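Local atomic coordinates of T-cell surface glycoprotein YE1/48 (Mus musculus, PDB entry 1QO3), a protein that acts as an inhibitory receptor on mouse natural killer cells, recognising H-2d class I molecules through its C-type lectin-like domain and so preventing lysis of the target cell. Residues 33-36 against 37-41; 56-59 against 60-64. The protein carries 1 engineered substitution. All coordinates share one frame; numbering follows the deposited sequence.

Contacts 1 and 2 are local contacts between residues near in sequence, at the start of one helix and along the other, in the extracellular C-type lectin-like domain of this receptor. Residues 33-41 run from the end of strand 32-33 through the N-cap into helix 35-44, and residues 56-64 lie on helix 55-64; contact 1 comes first along the chain. Their centres are 22 Å apart on opposite sides of the chain's centre, and their nearest atoms remain about 14 Å apart. They also differ in surroundings: no other protein chain of the assembly meets contact 1, which is tied to the sheet by a disulfide, whereas contact 2 faces the second subunit through Phe-60, Leu-63 and Val-64.

Contact 1 of 2, residues 33-36 against 37-41; sequences KTWS and GCKQT. Unlike the reference sequence in segment 37-41: Thr-41 (reference Ala).
Lys-33 sends its CG away from its own carbonyl carbon (chi1 -64°) and runs extended from there, which carries its NZ forward to Thr-41; Thr-41 holds OG1 beside its backbone N (chi1 -66°) to meet it. The two side chains cross at about a right angle, and NZ donates to OG1 over 2.7 Å. The same OG1 donates to Gly-37 O at 3.0 Å, while Thr-41 N reaches that carbonyl oxygen from the opposite face of its plane. Thr-41 is an engineered substitution, so this short chain of hydrogen bonds belongs to the deposited protein.

Thr-34 is the N-cap. Its OG1 accepts a weak capping bond from Gly-37 N at 2.9 Å, and its own carbonyl O takes Cys-38 N at 2.8 Å. Glycine suits position 37: having no side chain, it leaves room for Thr-34 OG1, which lies 3.2 Å from Gly-37 CA. One residue on, Trp-35 O receives Lys-39 N at 2.9 Å, nearly straight at 160°.

Lys-39 passes its CD at a slant against the six-membered ring of Trp-35, 3.8 Å from CZ3; its NZ goes on to Gln-43. The indole NE1 bonds to Val-72 O, and Cys-38 forms a disulfide with Cys-126. The capping hydroxyl thus gives the N-H of Gly-37 a weak acceptor, while a covalent link and an indole hydrogen bond fasten the helix to the sheet of the lectin-like fold.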
loop_
_atom_site.group_PDB
_atom_site.type_symbol
_atom_site.label_atom_id
_atom_site.label_comp_id
_atom_site.label_asym_id
_atom_site.label_seq_id
_atom_site.Cartn_x
_atom_site.Cartn_y
_atom_site.Cartn_z
ATOM N N LYS C 33 -31.316 12.245 -8.068
ATOM C CA LYS C 33 -32.770 12.111 -8.036
ATOM C C LYS C 33 -33.290 11.688 -6.671
ATOM O O LYS C 33 -32.527 11.274 -5.794
ATOM C CB LYS C 33 -33.229 11.088 -9.076
ATOM C CG LYS C 33 -32.941 11.498 -10.509
ATOM C CD LYS C 33 -33.130 10.342 -11.469
ATOM C CE LYS C 33 -32.687 10.724 -12.870
ATOM N NZ LYS C 33 -32.704 9.538 -13.769
ATOM N N THR C 34 -34.603 11.805 -6.510
ATOM C CA THR C 34 -35.289 11.415 -5.291
ATOM C C THR C 34 -35.161 9.895 -5.207
ATOM O O THR C 34 -34.854 9.243 -6.207
ATOM C CB THR C 34 -36.775 11.785 -5.381
ATOM O OG1 THR C 34 -37.305 11.268 -6.608
ATOM C CG2 THR C 34 -36.965 13.310 -5.360
ATOM N N TRP C 35 -35.389 9.319 -4.031
ATOM C CA TRP C 35 -35.286 7.872 -3.915
ATOM C C TRP C 35 -36.232 7.190 -4.914
ATOM O O TRP C 35 -35.807 6.334 -5.693
ATOM C CB TRP C 35 -35.624 7.403 -2.501
ATOM C CG TRP C 35 -35.439 5.915 -2.319
ATOM C CD1 TRP C 35 -34.285 5.260 -1.971
ATOM C CD2 TRP C 35 -36.437 4.899 -2.504
ATOM N NE1 TRP C 35 -34.507 3.897 -1.927
ATOM C CE2 TRP C 35 -35.817 3.649 -2.249
ATOM C CE3 TRP C 35 -37.796 4.923 -2.857
ATOM C CZ2 TRP C 35 -36.513 2.433 -2.338
ATOM C CZ3 TRP C 35 -38.492 3.713 -2.944
ATOM C CH2 TRP C 35 -37.845 2.484 -2.685
ATOM N N SER C 36 -37.510 7.557 -4.894
ATOM C CA SER C 36 -38.451 6.935 -5.816
ATOM C C SER C 36 -38.081 7.294 -7.261
ATOM O O SER C 36 -38.323 6.512 -8.179
ATOM C CB SER C 36 -39.897 7.351 -5.495
ATOM O OG SER C 36 -40.087 8.744 -5.638
ATOM N N GLY C 37 -37.486 8.471 -7.455
ATOM C CA GLY C 37 -37.067 8.872 -8.788
ATOM C C GLY C 37 -35.980 7.921 -9.284
ATOM O O GLY C 37 -35.895 7.605 -10.478
ATOM N N CYS C 38 -35.141 7.462 -8.359
ATOM C CA CYS C 38 -34.071 6.532 -8.687
ATOM C C CYS C 38 -34.664 5.163 -8.971
ATOM O O CYS C 38 -34.250 4.482 -9.908
ATOM C CB CYS C 38 -33.081 6.413 -7.529
ATOM S SG CYS C 38 -31.817 7.717 -7.457
ATOM N N LYS C 39 -35.621 4.760 -8.139
ATOM C CA LYS C 39 -36.289 3.474 -8.295
ATOM C C LYS C 39 -36.818 3.372 -9.723
ATOM O O LYS C 39 -36.558 2.396 -10.430
ATOM C CB LYS C 39 -37.451 3.361 -7.307
ATOM C CG LYS C 39 -38.213 2.039 -7.360
ATOM C CD LYS C 39 -39.263 1.974 -6.255
ATOM C CE LYS C 39 -40.052 0.669 -6.298
ATOM N NZ LYS C 39 -40.875 0.546 -7.535
ATOM N N GLN C 40 -37.553 4.402 -10.134
ATOM C CA GLN C 40 -38.138 4.472 -11.464
ATOM C C GLN C 40 -37.073 4.484 -12.564
ATOM O O GLN C 40 -37.190 3.768 -13.554
ATOM C CB GLN C 40 -39.023 5.722 -11.573
ATOM C CG GLN C 40 -39.779 5.865 -12.884
ATOM C CD GLN C 40 -40.780 4.732 -13.129
ATOM O OE1 GLN C 40 -40.396 3.579 -13.348
ATOM N NE2 GLN C 40 -42.071 5.062 -13.093
ATOM N N THR C 41 -36.028 5.285 -12.397
ATOM C CA THR C 41 -34.979 5.342 -13.410
ATOM C C THR C 41 -34.343 3.968 -13.643
ATOM O O THR C 41 -34.126 3.564 -14.790
ATOM C CB THR C 41 -33.889 6.356 -13.027
ATOM O OG1 THR C 41 -34.451 7.673 -13.051
ATOM C CG2 THR C 41 -32.715 6.295 -14.004
#

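Contact 2 of 2, residues 56-59 against 60-64; sequences DELK and FLQLV
Backbone hydrogen bonds set the frame: Phe-60 N donates to Asp-56 O and Leu-61 N to Glu-57 O, each over 3.0 Å and nearly straight at 169°. The next bond, Gln-62 N to Leu-58 O, stretches to 3.2 Å and bends to 142°, and this N-H also has a weak bond to Lys-59 O. Leu-63 N then bonds to Phe-60 O at 2.9 Å, three residues back, a 3-10-type step.

Van der Waals contacts join residues one turn apart. Glu-57 and Leu-61 lie side by side and point the same way, with Glu-57 CG 3.9 Å from Leu-61 CD1. Leu-58 has CG anti to its backbone N (chi1 173°) and Gln-62 has CG anti to its carbonyl carbon, which brings Leu-58 CD1 to within 3.9 Å of Gln-62 CD. Leucine suits both places, since Leu-61 also packs on Phe-19 and Leu-50, and Leu-58 on Ile-52.

The polar ends of Glu-57 and Gln-62 find partners elsewhere in the domain. The buried Glu-57 carboxylate forms a salt bridge with Lys-24 through OE2, which Tyr-26 also binds, while OE1 takes Asp-53 N; Gln-62 NE2 donates to Ser-111 O. On the second subunit, Tyr-17 meets the Phe-60 ring edge-to-face and Ser-67 bonds to Leu-63 O. The carboxylate's several partners probably stabilise its charge in a buried setting, and the helix thereby combines anchorage within its own domain with an aromatic and polar subunit interface.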
loop_
_atom_site.group_PDB
_atom_site.type_symbol
_atom_site.label_atom_id
_atom_site.label_comp_id
_atom_site.label_asym_id
_atom_site.label_seq_id
_atom_site.Cartn_x
_atom_site.Cartn_y
_atom_site.Cartn_z
ATOM N N ASP C 56 -19.656 -9.198 2.059
ATOM C CA ASP C 56 -18.571 -9.123 1.078
ATOM C C ASP C 56 -18.853 -8.089 -0.017
ATOM O O ASP C 56 -17.976 -7.295 -0.373
ATOM C CB ASP C 56 -18.325 -10.484 0.422
ATOM C CG ASP C 56 -17.822 -11.541 1.405
ATOM O OD1 ASP C 56 -17.150 -11.188 2.401
ATOM O OD2 ASP C 56 -18.087 -12.735 1.158
ATOM N N GLU C 57 -20.069 -8.096 -0.555
ATOM C CA GLU C 57 -20.412 -7.146 -1.603
ATOM C C GLU C 57 -20.323 -5.722 -1.054
ATOM O O GLU C 57 -19.804 -4.831 -1.720
ATOM C CB GLU C 57 -21.821 -7.431 -2.160
ATOM C CG GLU C 57 -22.308 -6.373 -3.151
ATOM C CD GLU C 57 -23.669 -6.681 -3.758
ATOM O OE1 GLU C 57 -24.471 -7.404 -3.130
ATOM O OE2 GLU C 57 -23.941 -6.178 -4.863
ATOM N N LEU C 58 -20.821 -5.513 0.164
ATOM C CA LEU C 58 -20.771 -4.190 0.786
ATOM C C LEU C 58 -19.325 -3.725 0.942
ATOM O O LEU C 58 -18.990 -2.564 0.665
ATOM C CB LEU C 58 -21.431 -4.225 2.165
ATOM C CG LEU C 58 -21.279 -2.933 2.979
ATOM C CD1 LEU C 58 -21.879 -1.770 2.193
ATOM C CD2 LEU C 58 -21.960 -3.080 4.345
ATOM N N LYS C 59 -18.483 -4.652 1.387
ATOM C CA LYS C 59 -17.060 -4.415 1.612
ATOM C C LYS C 59 -16.388 -3.924 0.331
ATOM O O LYS C 59 -15.711 -2.892 0.324
ATOM C CB LYS C 59 -16.410 -5.718 2.074
ATOM C CG LYS C 59 -15.234 -5.565 3.016
ATOM C CD LYS C 59 -14.901 -6.921 3.642
ATOM C CE LYS C 59 -13.797 -6.806 4.672
ATOM N NZ LYS C 59 -13.487 -8.116 5.321
ATOM N N PHE C 60 -16.576 -4.662 -0.757
ATOM C CA PHE C 60 -15.970 -4.254 -2.003
ATOM C C PHE C 60 -16.498 -2.910 -2.484
ATOM O O PHE C 60 -15.719 -2.038 -2.859
ATOM C CB PHE C 60 -16.207 -5.274 -3.111
ATOM C CG PHE C 60 -15.816 -4.759 -4.454
ATOM C CD1 PHE C 60 -14.474 -4.669 -4.810
ATOM C CD2 PHE C 60 -16.774 -4.224 -5.308
ATOM C CE1 PHE C 60 -14.090 -4.043 -5.995
ATOM C CE2 PHE C 60 -16.402 -3.598 -6.490
ATOM C CZ PHE C 60 -15.060 -3.505 -6.834
ATOM N N LEU C 61 -17.821 -2.749 -2.481
ATOM C CA LEU C 61 -18.445 -1.507 -2.957
ATOM C C LEU C 61 -17.940 -0.228 -2.288
ATOM O O LEU C 61 -17.902 0.835 -2.920
ATOM C CB LEU C 61 -19.977 -1.568 -2.799
ATOM C CG LEU C 61 -20.807 -2.455 -3.740
ATOM C CD1 LEU C 61 -22.267 -2.465 -3.281
ATOM C CD2 LEU C 61 -20.698 -1.926 -5.178
ATOM N N GLN C 62 -17.559 -0.312 -1.018
ATOM C CA GLN C 62 -17.096 0.881 -0.328
ATOM C C GLN C 62 -15.692 1.299 -0.730
ATOM O O GLN C 62 -15.237 2.384 -0.378
ATOM C CB GLN C 62 -17.230 0.707 1.189
ATOM C CG GLN C 62 -18.702 0.747 1.608
ATOM C CD GLN C 62 -18.921 0.670 3.108
ATOM O OE1 GLN C 62 -18.415 -0.231 3.784
ATOM N NE2 GLN C 62 -19.695 1.614 3.634
ATOM N N LEU C 63 -15.028 0.439 -1.497
ATOM C CA LEU C 63 -13.697 0.723 -1.998
ATOM C C LEU C 63 -13.823 1.603 -3.231
ATOM O O LEU C 63 -12.887 2.325 -3.579
ATOM C CB LEU C 63 -12.980 -0.565 -2.410
ATOM C CG LEU C 63 -12.720 -1.629 -1.343
ATOM C CD1 LEU C 63 -12.033 -2.817 -1.993
ATOM C CD2 LEU C 63 -11.866 -1.054 -0.217
ATOM N N VAL C 64 -14.981 1.545 -3.892
ATOM C CA VAL C 64 -15.178 2.317 -5.120
ATOM C C VAL C 64 -16.313 3.335 -5.174
ATOM O O VAL C 64 -16.300 4.204 -6.047
ATOM C CB VAL C 64 -15.346 1.386 -6.342
ATOM C CG1 VAL C 64 -14.173 0.428 -6.432
ATOM C CG2 VAL C 64 -16.664 0.619 -6.249
#